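Local atomic coordinates of uncharacterized protein (Bacteroides uniformis, PDB entry 4Q53), a protein that is of unknown function, a small single-chain DUF4783 family member with a cystatin-like fold in which helices pack on a curved mixed beta-sheet. Residues A[9-13]-A[57-62]; A[28-34]-A[101-107]. One frame throughout, in Å; residues are numbered along the deposited sequence.

Interaction 1. Residues A[9-13]-A[57-62]; sequences IGAFK and VGSFNV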
# COMPACT_ATOMS: atom_id res chain seq x y z
N ILE A 9 6.60 3.95 0.17
CA ILE A 9 7.47 3.01 0.85
C ILE A 9 7.68 3.47 2.30
O ILE A 9 7.64 2.66 3.23
CB ILE A 9 8.80 2.88 0.09
CG1 ILE A 9 8.54 2.21 -1.25
CG2 ILE A 9 9.82 2.09 0.90
CD1 ILE A 9 9.72 2.26 -2.20
N GLY A 10 7.93 4.76 2.49
CA GLY A 10 8.13 5.29 3.82
C GLY A 10 6.90 5.13 4.69
O GLY A 10 7.00 4.82 5.88
N ALA A 11 5.72 5.36 4.11
CA ALA A 11 4.48 5.20 4.85
C ALA A 11 4.30 3.78 5.34
O ALA A 11 3.86 3.55 6.47
CB ALA A 11 3.31 5.62 4.00
N PHE A 12 4.61 2.80 4.49
CA PHE A 12 4.55 1.41 4.91
C PHE A 12 5.60 1.09 5.96
O PHE A 12 5.31 0.41 6.93
CB PHE A 12 4.68 0.46 3.72
CG PHE A 12 3.37 0.13 3.07
CD1 PHE A 12 2.89 0.91 2.05
CD2 PHE A 12 2.61 -0.95 3.50
CE1 PHE A 12 1.67 0.62 1.46
CE2 PHE A 12 1.38 -1.23 2.92
CZ PHE A 12 0.92 -0.46 1.90
N LYS A 13 6.82 1.60 5.79
CA LYS A 13 7.89 1.38 6.77
C LYS A 13 7.48 1.86 8.16
O LYS A 13 7.84 1.26 9.19
CB LYS A 13 9.17 2.10 6.37
CG LYS A 13 9.94 1.40 5.26
CD LYS A 13 11.18 2.20 4.87
CE LYS A 13 12.06 1.46 3.89
NZ LYS A 13 12.81 0.32 4.51
N VAL A 57 4.07 -2.49 12.36
CA VAL A 57 5.11 -2.70 11.38
C VAL A 57 6.51 -2.63 11.99
O VAL A 57 6.85 -1.68 12.70
CB VAL A 57 4.99 -1.70 10.21
CG1 VAL A 57 6.18 -1.85 9.26
CG2 VAL A 57 3.67 -1.92 9.46
N GLY A 58 7.31 -3.65 11.70
CA GLY A 58 8.73 -3.67 12.02
C GLY A 58 9.61 -3.25 10.86
O GLY A 58 10.61 -2.57 11.07
N SER A 59 9.28 -3.68 9.64
CA SER A 59 10.08 -3.30 8.48
C SER A 59 9.25 -3.46 7.22
O SER A 59 8.27 -4.22 7.18
CB SER A 59 11.35 -4.16 8.39
OG SER A 59 11.06 -5.52 8.11
N PHE A 60 9.66 -2.74 6.18
CA PHE A 60 9.14 -2.93 4.83
C PHE A 60 10.32 -2.85 3.89
O PHE A 60 11.04 -1.86 3.88
CB PHE A 60 8.08 -1.89 4.48
CG PHE A 60 7.48 -2.07 3.12
CD1 PHE A 60 6.88 -3.26 2.77
CD2 PHE A 60 7.53 -1.06 2.19
CE1 PHE A 60 6.32 -3.44 1.51
CE2 PHE A 60 6.97 -1.23 0.94
CZ PHE A 60 6.37 -2.43 0.60
N ASN A 61 10.51 -3.90 3.11
CA ASN A 61 11.61 -3.96 2.17
C ASN A 61 11.09 -4.29 0.79
O ASN A 61 10.46 -5.33 0.58
CB ASN A 61 12.63 -4.99 2.60
CG ASN A 61 13.39 -4.57 3.85
OD1 ASN A 61 14.34 -3.79 3.78
ND2 ASN A 61 12.96 -5.06 5.01
N VAL A 62 11.40 -3.41 -0.15
CA VAL A 62 10.99 -3.56 -1.54
C VAL A 62 11.99 -4.44 -2.27
O VAL A 62 13.19 -4.33 -2.04
CB VAL A 62 10.90 -2.18 -2.20
CG1 VAL A 62 10.58 -2.28 -3.68
CG2 VAL A 62 9.85 -1.33 -1.49
O HOH W 1 11.97 -0.93 6.98
O HOH W 2 10.75 0.33 9.28
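This is a helix-on-strand contact at the edge of the cystatin-like fold: helix 6-14 packs against the start of strand 57-67; the axes of segments 9-13 and 57-62 come within 7.5 Å and run roughly antiparallel, at 152°. F60 is the centre of it. Its side chain points at the helix and presents a ring face to F12 CB, which sits 4.0 Å from the ring centroid in a CH-pi contact. The two phenyl rings meet obliquely, centroids 5.3 Å apart and planes at 34°, and the F12 ring then runs on inward, where F52 meets it edge-to-face. One turn earlier on the helix, I9 extends the apolar patch, with I9 CD1 3.7 Å from V62 CG2; at the other end V57 CG1 comes within 3.4 Å of F12 O. V57, F60 and V62 can all face the helix because G58 and S59 form a classic beta bulge opposite M79, which shifts the alternation along the strand. K13 closes the outer side. Its methylenes pass F60, with K13 CG 3.9 Å from F60 CB, and K13 NZ donates a hydrogen bond to F60 O at 2.9 Å. Water 1 accepts from both K13 NZ and F60 N. The chemistry is thus divided: the apolar patch holds helix to strand, while the lysine ammonium and water 1 serve backbone groups of F60 at the solvent border.

Interaction 2. Residues A[28-34]-A[101-107]; sequences VDLIIQN and HQIRIDK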
# COMPACT_ATOMS: atom_id res chain seq x y z
N VAL A 28 -9.62 3.20 -4.75
CA VAL A 28 -8.55 2.24 -4.53
C VAL A 28 -9.15 0.87 -4.32
O VAL A 28 -10.05 0.70 -3.49
CB VAL A 28 -7.73 2.60 -3.28
CG1 VAL A 28 -6.58 1.63 -3.10
CG2 VAL A 28 -7.21 4.03 -3.38
N ASP A 29 -8.65 -0.09 -5.07
CA ASP A 29 -8.98 -1.48 -4.82
C ASP A 29 -8.04 -2.04 -3.78
O ASP A 29 -6.82 -2.03 -3.97
CB ASP A 29 -8.90 -2.28 -6.11
CG ASP A 29 -9.94 -1.85 -7.10
OD1 ASP A 29 -11.11 -1.72 -6.69
OD2 ASP A 29 -9.59 -1.62 -8.28
N LEU A 30 -8.61 -2.53 -2.68
CA LEU A 30 -7.83 -3.19 -1.65
C LEU A 30 -8.13 -4.67 -1.67
O LEU A 30 -9.29 -5.05 -1.81
CB LEU A 30 -8.16 -2.60 -0.28
CG LEU A 30 -7.94 -1.09 -0.16
CD1 LEU A 30 -8.50 -0.58 1.15
CD2 LEU A 30 -6.47 -0.75 -0.31
N ILE A 31 -7.09 -5.48 -1.54
CA ILE A 31 -7.30 -6.92 -1.37
C ILE A 31 -6.39 -7.32 -0.22
O ILE A 31 -5.19 -7.44 -0.40
CB ILE A 31 -6.98 -7.75 -2.63
CG1 ILE A 31 -7.70 -7.21 -3.87
CG2 ILE A 31 -7.41 -9.19 -2.41
CD1 ILE A 31 -6.91 -6.23 -4.67
N ILE A 32 -6.97 -7.53 0.95
CA ILE A 32 -6.21 -7.73 2.17
C ILE A 32 -6.64 -9.06 2.73
O ILE A 32 -7.79 -9.21 3.11
CB ILE A 32 -6.46 -6.61 3.19
CG1 ILE A 32 -6.11 -5.25 2.57
CG2 ILE A 32 -5.68 -6.86 4.44
CD1 ILE A 32 -6.29 -4.09 3.48
N GLN A 33 -5.73 -10.02 2.80
CA GLN A 33 -6.11 -11.38 3.21
C GLN A 33 -7.32 -11.89 2.44
O GLN A 33 -8.26 -12.44 3.00
CB GLN A 33 -6.39 -11.44 4.72
CG GLN A 33 -5.15 -11.41 5.58
CD GLN A 33 -4.08 -12.35 5.06
OE1 GLN A 33 -3.17 -11.92 4.34
NE2 GLN A 33 -4.20 -13.64 5.38
N ASN A 34 -7.29 -11.67 1.13
CA ASN A 34 -8.33 -12.15 0.23
C ASN A 34 -9.68 -11.48 0.41
O ASN A 34 -10.64 -11.91 -0.20
CB ASN A 34 -8.48 -13.67 0.26
CG ASN A 34 -7.37 -14.38 -0.48
OD1 ASN A 34 -6.77 -13.85 -1.40
ND2 ASN A 34 -7.09 -15.60 -0.08
N HIS A 101 -3.73 2.89 -7.07
CA HIS A 101 -5.00 2.40 -7.55
C HIS A 101 -5.36 1.02 -6.96
O HIS A 101 -6.54 0.66 -6.89
CB HIS A 101 -4.94 2.31 -9.07
CG HIS A 101 -6.14 1.67 -9.70
ND1 HIS A 101 -7.41 2.19 -9.57
CD2 HIS A 101 -6.25 0.56 -10.46
CE1 HIS A 101 -8.26 1.41 -10.22
NE2 HIS A 101 -7.58 0.42 -10.77
N GLN A 102 -4.36 0.25 -6.56
CA GLN A 102 -4.60 -1.07 -5.94
C GLN A 102 -3.52 -1.37 -4.92
O GLN A 102 -2.33 -1.13 -5.17
CB GLN A 102 -4.65 -2.18 -7.01
CG GLN A 102 -4.92 -3.58 -6.46
CD GLN A 102 -5.15 -4.61 -7.55
OE1 GLN A 102 -4.50 -5.64 -7.59
NE2 GLN A 102 -6.13 -4.36 -8.41
N ILE A 103 -3.95 -1.91 -3.78
CA ILE A 103 -3.05 -2.46 -2.77
C ILE A 103 -3.48 -3.89 -2.50
O ILE A 103 -4.64 -4.12 -2.14
CB ILE A 103 -3.10 -1.67 -1.44
CG1 ILE A 103 -2.79 -0.19 -1.68
CG2 ILE A 103 -2.18 -2.30 -0.41
CD1 ILE A 103 -2.86 0.67 -0.45
N ARG A 104 -2.56 -4.82 -2.65
CA ARG A 104 -2.76 -6.21 -2.27
C ARG A 104 -1.83 -6.52 -1.12
O ARG A 104 -0.64 -6.20 -1.17
CB ARG A 104 -2.47 -7.15 -3.44
CG ARG A 104 -2.70 -8.61 -3.13
CD ARG A 104 -2.37 -9.56 -4.30
NE ARG A 104 -2.10 -10.89 -3.75
CZ ARG A 104 -0.89 -11.41 -3.51
NH1 ARG A 104 0.23 -10.76 -3.83
NH2 ARG A 104 -0.80 -12.60 -2.96
N ILE A 105 -2.36 -7.16 -0.09
CA ILE A 105 -1.59 -7.55 1.08
C ILE A 105 -1.95 -9.00 1.36
O ILE A 105 -3.11 -9.34 1.57
CB ILE A 105 -1.93 -6.68 2.31
CG1 ILE A 105 -1.60 -5.21 2.01
CG2 ILE A 105 -1.20 -7.19 3.55
CD1 ILE A 105 -1.94 -4.25 3.12
N ASP A 106 -0.95 -9.87 1.35
CA ASP A 106 -1.18 -11.29 1.54
C ASP A 106 -0.20 -11.90 2.51
O ASP A 106 1.01 -11.74 2.37
CB ASP A 106 -1.13 -12.05 0.25
CG ASP A 106 -1.81 -13.38 0.41
OD1 ASP A 106 -3.07 -13.39 0.52
OD2 ASP A 106 -1.11 -14.40 0.54
N LYS A 107 -0.73 -12.58 3.52
CA LYS A 107 0.11 -13.13 4.57
C LYS A 107 0.98 -14.23 4.03
O LYS A 107 0.51 -15.07 3.29
CB LYS A 107 -0.75 -13.67 5.72
CG LYS A 107 0.02 -13.99 6.98
CD LYS A 107 -0.90 -14.46 8.11
CE LYS A 107 -0.09 -14.83 9.34
NZ LYS A 107 0.90 -15.93 9.07
O HOH W 3 -7.34 -2.11 -9.48
O HOH W 4 -2.15 -15.66 3.42
O HOH W 5 -4.86 -10.94 -0.15
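I31, Q33 and D29 lose the most surface here, and they mark out the length of a parallel strand pairing between 28-32 and 101-107. D29 and I31 carry the backbone bonding: D29 N donates to H101 O, D29 O accepts from I103 N, I31 N donates to I103 O and I31 O accepts from I105 N, each at 2.9 Å. On the sheet face shared with Q102 and R104, I31 CD1 rests 3.7 Å from Q102 CD. D29 OD2 reaches Q102 NE2 through water 3, while its OD1 is hydrogen-bonded to H38. Q33 finishes the pairing just past the strand end: its N donates to I105 O at 3.0 Å, and although its CB points away, the side chain curls back so that Q33 OE1 accepts from K107 N at 2.7 Å. With phi and psi of 50° and 45°, Q33 has the left-handed backbone that starts the turn into strand 35-40. The other face is apolar, L30 CD2 lying 3.7 Å from I103 CB. There L30, I32 and I105 pack against helix 41-54 through T47 and F51. Strand 28-32 is flanked by 35-40 on its other side, while 97-107 pairs onward with 83-87 and 91-94.

Overall arrangement
Interactions 1 and 2 lie on opposite sides of the chain's centre, their centres about 16 Å apart, yet they belong to one continuous core. The link is direct: F12 CZ of the helix in interaction 1 packs 4.3 Å from I103 CG2 of the central strand in interaction 2. Both also rest on helix 41-54 and strand 83-87, F12 and F60 through V87 and I105 through F85. The segments alternate along the chain, so the two contacts interlock in sequence. With the function unknown, neither contact can be assigned to a site; a triethylene glycol, probably from the crystallisation liquor, has its nearest atoms about 4 Å from the side chain of H101 in interaction 2.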